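Local coordinates for protein 2-oxoglutarate-dependent dioxygenase DAO (Oryza sativa subsp. indica, PDB 6KUN) that probably catalyses the irreversible 2-oxoglutarate-dependent oxidation of the auxin indole-3-acetic acid to inactive 2-oxoindole-3-acetic acid, using one iron(II) ion per subunit, at residues H268-R271 with Y272-K276; Y277-Y280 with R281-R284. All coordinates share one frame; numbering follows the deposited sequence. Where two conformers were deposited one is given.

Interaction 1 (H268-R271 with Y272-K276); sequences HPRR and YREFK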
loop_
_atom_site.group_PDB
_atom_site.type_symbol
_atom_site.label_atom_id
_atom_site.label_comp_id
_atom_site.label_asym_id
_atom_site.label_seq_id
_atom_site.Cartn_x
_atom_site.Cartn_y
_atom_site.Cartn_z
ATOM N N HIS B 268 8.772 -9.552 43.130
ATOM C CA HIS B 268 7.777 -8.688 42.493
ATOM C C HIS B 268 6.461 -8.885 43.243
ATOM O O HIS B 268 5.636 -9.721 42.861
ATOM C CB HIS B 268 7.625 -9.008 41.007
ATOM C CG HIS B 268 8.903 -8.917 40.229
ATOM N ND1 HIS B 268 9.823 -9.943 40.189
ATOM C CD2 HIS B 268 9.414 -7.925 39.464
ATOM C CE1 HIS B 268 10.845 -9.585 39.433
ATOM N NE2 HIS B 268 10.622 -8.366 38.981
ATOM N N PRO B 269 6.249 -8.158 44.340
ATOM C CA PRO B 269 4.990 -8.299 45.094
ATOM C C PRO B 269 3.843 -7.560 44.405
ATOM O O PRO B 269 4.046 -6.665 43.589
ATOM C CB PRO B 269 5.306 -7.659 46.447
ATOM C CG PRO B 269 6.367 -6.643 46.131
ATOM C CD PRO B 269 7.165 -7.171 44.947
ATOM N N ARG B 270 2.637 -7.951 44.775
ATOM C CA ARG B 270 1.416 -7.453 44.145
ATOM C C ARG B 270 1.330 -5.931 44.134
ATOM O O ARG B 270 1.283 -5.278 45.178
ATOM C CB ARG B 270 0.245 -8.047 44.901
ATOM C CG ARG B 270 -1.119 -7.589 44.373
ATOM C CD ARG B 270 -2.076 -8.759 44.289
ATOM N NE ARG B 270 -3.401 -8.346 43.834
ATOM C CZ ARG B 270 -3.649 -7.729 42.680
ATOM N NH1 ARG B 270 -2.664 -7.429 41.849
ATOM N NH2 ARG B 270 -4.891 -7.399 42.363
ATOM N N ARG B 271 1.284 -5.366 42.928
ATOM C CA ARG B 271 1.458 -3.932 42.721
ATOM C C ARG B 271 0.164 -3.138 42.850
ATOM O O ARG B 271 0.177 -2.025 43.374
ATOM C CB ARG B 271 2.065 -3.655 41.332
ATOM C CG ARG B 271 3.503 -4.149 41.161
ATOM C CD ARG B 271 4.527 -3.090 41.539
ATOM N NE ARG B 271 5.146 -2.470 40.369
ATOM C CZ ARG B 271 5.973 -3.100 39.535
ATOM N NH1 ARG B 271 6.265 -4.385 39.725
ATOM N NH2 ARG B 271 6.493 -2.454 38.501
ATOM N N TYR B 272 -0.959 -3.685 42.397
ATOM C CA TYR B 272 -2.187 -2.923 42.284
ATOM C C TYR B 272 -3.309 -3.670 42.963
ATOM O O TYR B 272 -3.358 -4.908 42.916
ATOM C CB TYR B 272 -2.534 -2.665 40.821
ATOM C CG TYR B 272 -1.438 -1.960 40.042
ATOM C CD1 TYR B 272 -1.265 -0.593 40.136
ATOM C CD2 TYR B 272 -0.605 -2.660 39.200
ATOM C CE1 TYR B 272 -0.290 0.054 39.404
ATOM C CE2 TYR B 272 0.394 -2.036 38.488
ATOM C CZ TYR B 272 0.521 -0.666 38.583
ATOM O OH TYR B 272 1.523 -0.021 37.872
ATOM N N ARG B 273 -4.202 -2.915 43.598
ATOM C CA ARG B 273 -5.428 -3.536 44.085
ATOM C C ARG B 273 -6.269 -3.962 42.888
ATOM O O ARG B 273 -6.134 -3.417 41.780
ATOM C CB ARG B 273 -6.207 -2.567 44.990
ATOM C CG ARG B 273 -7.085 -1.586 44.281
ATOM C CD ARG B 273 -7.512 -0.445 45.218
ATOM N NE ARG B 273 -6.366 0.325 45.690
ATOM C CZ ARG B 273 -6.392 1.625 45.968
ATOM N NH1 ARG B 273 -7.510 2.319 45.813
ATOM N NH2 ARG B 273 -5.294 2.231 46.380
ATOM N N GLU B 274 -7.142 -4.944 43.116
ATOM C CA GLU B 274 -8.136 -5.308 42.111
ATOM C C GLU B 274 -9.053 -4.110 41.861
ATOM O O GLU B 274 -9.369 -3.356 42.791
ATOM C CB GLU B 274 -8.963 -6.513 42.554
ATOM C CG GLU B 274 -8.154 -7.785 42.776
ATOM C CD GLU B 274 -9.015 -8.985 43.135
ATOM O OE1 GLU B 274 -10.234 -8.823 43.354
ATOM O OE2 GLU B 274 -8.459 -10.094 43.214
ATOM N N PHE B 275 -9.446 -3.919 40.590
ATOM C CA PHE B 275 -10.334 -2.839 40.220
ATOM C C PHE B 275 -11.185 -3.239 39.020
ATOM O O PHE B 275 -10.863 -4.161 38.250
ATOM C CB PHE B 275 -9.569 -1.523 39.984
ATOM C CG PHE B 275 -8.568 -1.569 38.839
ATOM C CD1 PHE B 275 -7.260 -1.992 39.063
ATOM C CD2 PHE B 275 -8.928 -1.164 37.576
ATOM C CE1 PHE B 275 -6.352 -2.031 38.020
ATOM C CE2 PHE B 275 -8.035 -1.184 36.529
ATOM C CZ PHE B 275 -6.758 -1.628 36.752
ATOM N N LYS B 276 -12.316 -2.521 38.884
ATOM C CA LYS B 276 -13.182 -2.643 37.726
ATOM C C LYS B 276 -12.684 -1.713 36.626
ATOM O O LYS B 276 -12.485 -0.509 36.857
ATOM C CB LYS B 276 -14.622 -2.262 38.094
ATOM C CG LYS B 276 -15.280 -3.225 39.098
ATOM C CD LYS B 276 -15.549 -4.606 38.483
ATOM C CE LYS B 276 -16.606 -5.381 39.272
ATOM N NZ LYS B 276 -17.851 -4.578 39.521
#

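Interaction 2 (Y277-Y280 with R281-R284); sequences YDDY and RRLR. With IAC (1H-indol-3-ylacetic acid), chain H.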
loop_
_atom_site.group_PDB
_atom_site.type_symbol
_atom_site.label_atom_id
_atom_site.label_comp_id
_atom_site.label_asym_id
_atom_site.label_seq_id
_atom_site.Cartn_x
_atom_site.Cartn_y
_atom_site.Cartn_z
ATOM N N TYR B 277 -12.537 -2.263 35.419
ATOM C CA TYR B 277 -12.035 -1.483 34.298
ATOM C C TYR B 277 -12.871 -0.226 34.060
ATOM O O TYR B 277 -12.327 0.883 33.885
ATOM C CB TYR B 277 -12.018 -2.360 33.050
ATOM C CG TYR B 277 -11.647 -1.594 31.816
ATOM C CD1 TYR B 277 -10.407 -0.990 31.725
ATOM C CD2 TYR B 277 -12.524 -1.474 30.734
ATOM C CE1 TYR B 277 -10.048 -0.277 30.614
ATOM C CE2 TYR B 277 -12.160 -0.782 29.612
ATOM C CZ TYR B 277 -10.928 -0.172 29.546
ATOM O OH TYR B 277 -10.548 0.536 28.419
ATOM N N ASP B 278 -14.189 -0.391 34.095
ATOM C CA ASP B 278 -15.106 0.735 33.980
ATOM C C ASP B 278 -14.731 1.840 34.963
ATOM O O ASP B 278 -14.616 3.005 34.582
ATOM C CB ASP B 278 -16.546 0.281 34.222
ATOM C CG ASP B 278 -17.563 1.331 33.822
ATOM O OD1 ASP B 278 -17.675 1.623 32.612
ATOM O OD2 ASP B 278 -18.251 1.867 34.716
ATOM N N ASP B 279 -14.537 1.473 36.227
ATOM C CA ASP B 279 -14.151 2.445 37.241
ATOM C C ASP B 279 -12.811 3.099 36.911
ATOM O O ASP B 279 -12.590 4.275 37.204
ATOM C CB ASP B 279 -14.086 1.783 38.618
ATOM C CG ASP B 279 -15.470 1.392 39.156
ATOM O OD1 ASP B 279 -16.487 1.856 38.600
ATOM O OD2 ASP B 279 -15.516 0.580 40.113
ATOM N N TYR B 280 -11.873 2.341 36.350
ATOM C CA TYR B 280 -10.593 2.946 36.006
ATOM C C TYR B 280 -10.759 3.964 34.885
ATOM O O TYR B 280 -10.142 5.034 34.924
ATOM C CB TYR B 280 -9.563 1.864 35.628
ATOM C CG TYR B 280 -8.243 2.476 35.285
ATOM C CD1 TYR B 280 -7.521 3.215 36.223
ATOM C CD2 TYR B 280 -7.748 2.385 33.998
ATOM C CE1 TYR B 280 -6.330 3.821 35.874
ATOM C CE2 TYR B 280 -6.572 2.980 33.652
ATOM C CZ TYR B 280 -5.872 3.689 34.584
ATOM O OH TYR B 280 -4.705 4.270 34.191
ATOM N N ARG B 281 -11.621 3.666 33.892
ATOM C CA ARG B 281 -11.924 4.657 32.854
ATOM C C ARG B 281 -12.501 5.943 33.431
ATOM O O ARG B 281 -12.101 7.040 33.038
ATOM C CB ARG B 281 -12.897 4.063 31.844
ATOM C CG ARG B 281 -12.289 3.056 30.923
ATOM C CD ARG B 281 -13.284 2.611 29.849
ATOM N NE ARG B 281 -13.735 3.702 28.990
ATOM C CZ ARG B 281 -14.811 3.631 28.205
ATOM N NH1 ARG B 281 -15.520 2.521 28.182
ATOM N NH2 ARG B 281 -15.157 4.656 27.453
ATOM N N ARG B 282 -13.470 5.816 34.349
ATOM C CA ARG B 282 -13.997 6.972 35.060
ATOM C C ARG B 282 -12.873 7.778 35.687
ATOM O O ARG B 282 -12.826 9.010 35.562
ATOM C CB ARG B 282 -14.953 6.527 36.163
ATOM C CG ARG B 282 -16.191 5.838 35.724
ATOM C CD ARG B 282 -17.070 5.534 36.963
ATOM N NE ARG B 282 -17.397 6.741 37.721
ATOM C CZ ARG B 282 -18.513 7.446 37.562
ATOM N NH1 ARG B 282 -19.418 7.073 36.670
ATOM N NH2 ARG B 282 -18.741 8.526 38.278
ATOM N N LEU B 283 -11.968 7.085 36.395
ATOM C CA LEU B 283 -10.880 7.754 37.097
ATOM C C LEU B 283 -9.972 8.513 36.136
ATOM O O LEU B 283 -9.522 9.613 36.458
ATOM C CB LEU B 283 -10.077 6.731 37.902
ATOM C CG LEU B 283 -9.016 7.260 38.875
ATOM C CD1 LEU B 283 -9.636 7.947 40.060
ATOM C CD2 LEU B 283 -8.092 6.108 39.320
ATOM N N ARG B 284 -9.667 7.947 34.963
ATOM C CA ARG B 284 -8.911 8.697 33.963
ATOM C C ARG B 284 -9.700 9.933 33.531
ATOM O O ARG B 284 -9.158 11.047 33.461
ATOM C CB ARG B 284 -8.580 7.808 32.741
ATOM C CG ARG B 284 -7.435 6.782 33.003
ATOM C CD ARG B 284 -7.205 5.762 31.832
ATOM N NE ARG B 284 -7.089 6.421 30.532
ATOM C CZ ARG B 284 -5.996 6.452 29.750
ATOM N NH1 ARG B 284 -4.901 5.856 30.106
ATOM N NH2 ARG B 284 -6.057 7.084 28.587
HETATM C C IAC H . -9.757 6.836 28.324
HETATM C C1 IAC H . -10.785 7.106 27.485
HETATM C C2 IAC H . -11.022 8.430 27.037
HETATM C C3 IAC H . -10.198 9.448 27.452
HETATM C C4 IAC H . -9.141 9.165 28.299
HETATM C C5 IAC H . -8.948 7.880 28.738
HETATM C C7 IAC H . -11.423 5.951 27.238
HETATM C C8 IAC H . -10.795 4.931 27.931
HETATM C C17 IAC H . -12.646 5.591 26.399
HETATM C C18 IAC H . -12.322 5.425 24.925
HETATM N N IAC H . -9.757 5.490 28.607
HETATM O O2 IAC H . -13.180 5.805 24.080
HETATM O O3 IAC H . -11.237 4.897 24.558
HETATM O O HOH W 1 -16.214 0.956 30.353
#

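Interaction 1 (H268-R271 with Y272-K276)
Arg270 reaches forward along its own chain, over the carbonyl of Tyr272 and up to the side chain of Glu274. CB and CG leave the backbone with CG opposite the amide N (chi1 179°), and CG already lies 3.8 Å from Tyr272 O. A bend at chi2 (137°) then swings the rest of the chain over that same oxygen, with NE 3.6 Å from Tyr272 O. At the tip, the carbonyl oxygen sits over one face of the guanidinium. A face offers no N-H, so the angles rule out hydrogen bonding, and the very short approach at CZ is doubtful as evidence. NH2 ends beside Glu274, 3.3 Å from CG, which lies at the guanidinium edge. The two side chains cross at about a right angle, with guanidinium and carboxylate planes 53° apart. The opposite charges are near but form no salt bridge, Arg270 NH2 and Glu274 OE2 being 4.6 Å apart, and OE2 is hydrogen-bonded to Ser258. With an alanine here, the Glu274 carboxylate would probably be left without a nearby positive charge to balance it, and its CG without the guanidinium edge it lies against. On the next residues, the Tyr272 ring lies beside Arg271, its CG 3.4 Å from Arg271 C and its CE2 near Arg271 CB. That ring also packs on Ala221, and its hydroxyl is hydrogen-bonded to Gln220, both in helix 217-222. Backbone bonds join Arg271 to Ala300 and Arg273 to Leu298, while Phe275 pairs with Val257. The arrangement is that of an extended surface connection, running beside the C-terminal tail into the two-stranded antiparallel sheet 256-257/275-276, away from the ligand pockets.

Interaction 2 (Y277-Y280 with R281-R284)
One water bridges two side chains a turn apart: it donates to Asp278 OD1 at 2.8 Å and accepts a weak bond from Arg281 NH1. This bridge matters because the two charged groups do not meet directly, Asp278 OD1 and Arg281 NH1 being 5.0 Å apart. The backbone carries the i to i+4 bonding of an alpha helix, from Arg281 N to Tyr277 O (2.9 Å) through Arg284 N to Tyr280 O. The same spacing sets two arginines against two tyrosines. Arg281 CG stands over the face of the Tyr277 ring as a CH-pi contact, 4.1 Å from the centroid and 22° off the normal. One turn on, Arg284 CG does likewise over Tyr280, at 4.2 Å and 26°. Beyond these methylenes both chains bend at chi3 (61° in Arg281), carrying their guanidinium groups to the bound indole-3-acetic acid. Arg281 NE lies 3.4 Å from C8 of the ligand, whereas Arg284 meets the benzene-ring side of the indole at its own guanidinium edge, NE being 3.0 Å from C5 of the ligand. The polar ends are held from outside: Asp217 OD2 takes both the Arg284 salt bridge and the Tyr280 hydroxyl, Thr174 O accepts from Arg284 NH2, and Tyr277 OH bonds Ser176. Aromatic faces thus steady the aliphatic halves while Asp217 and Thr174 fix the guanidinium of Arg284; with its charge met there, Arg284 probably serves the indole mainly as an edge to pack against, and the positive charge of Arg281 near the acetate side chain is consistent with an anionic ligand.

Interaction 1 closes just before interaction 2 opens, so the two lie in series, their centres about 15 Å apart and on the same side of the chain's centre. Strand 275-276 ends at Lys276, the N-cap position of helix 277-287, which carries all of interaction 2. Phe275 and Tyr280 join them directly, Phe275 CE2 lying 3.5 Å from Tyr280 CB with the ring planes at about 55°. The C-terminal tail is also shared, since Leu298 pairs with Arg273 and touches Tyr280. An exposed connection on the protein surface thereby leads into a helix whose arginines line the auxin pocket, with the side chain of Arg284 about 5 Å from that of His173, a predicted iron ligand.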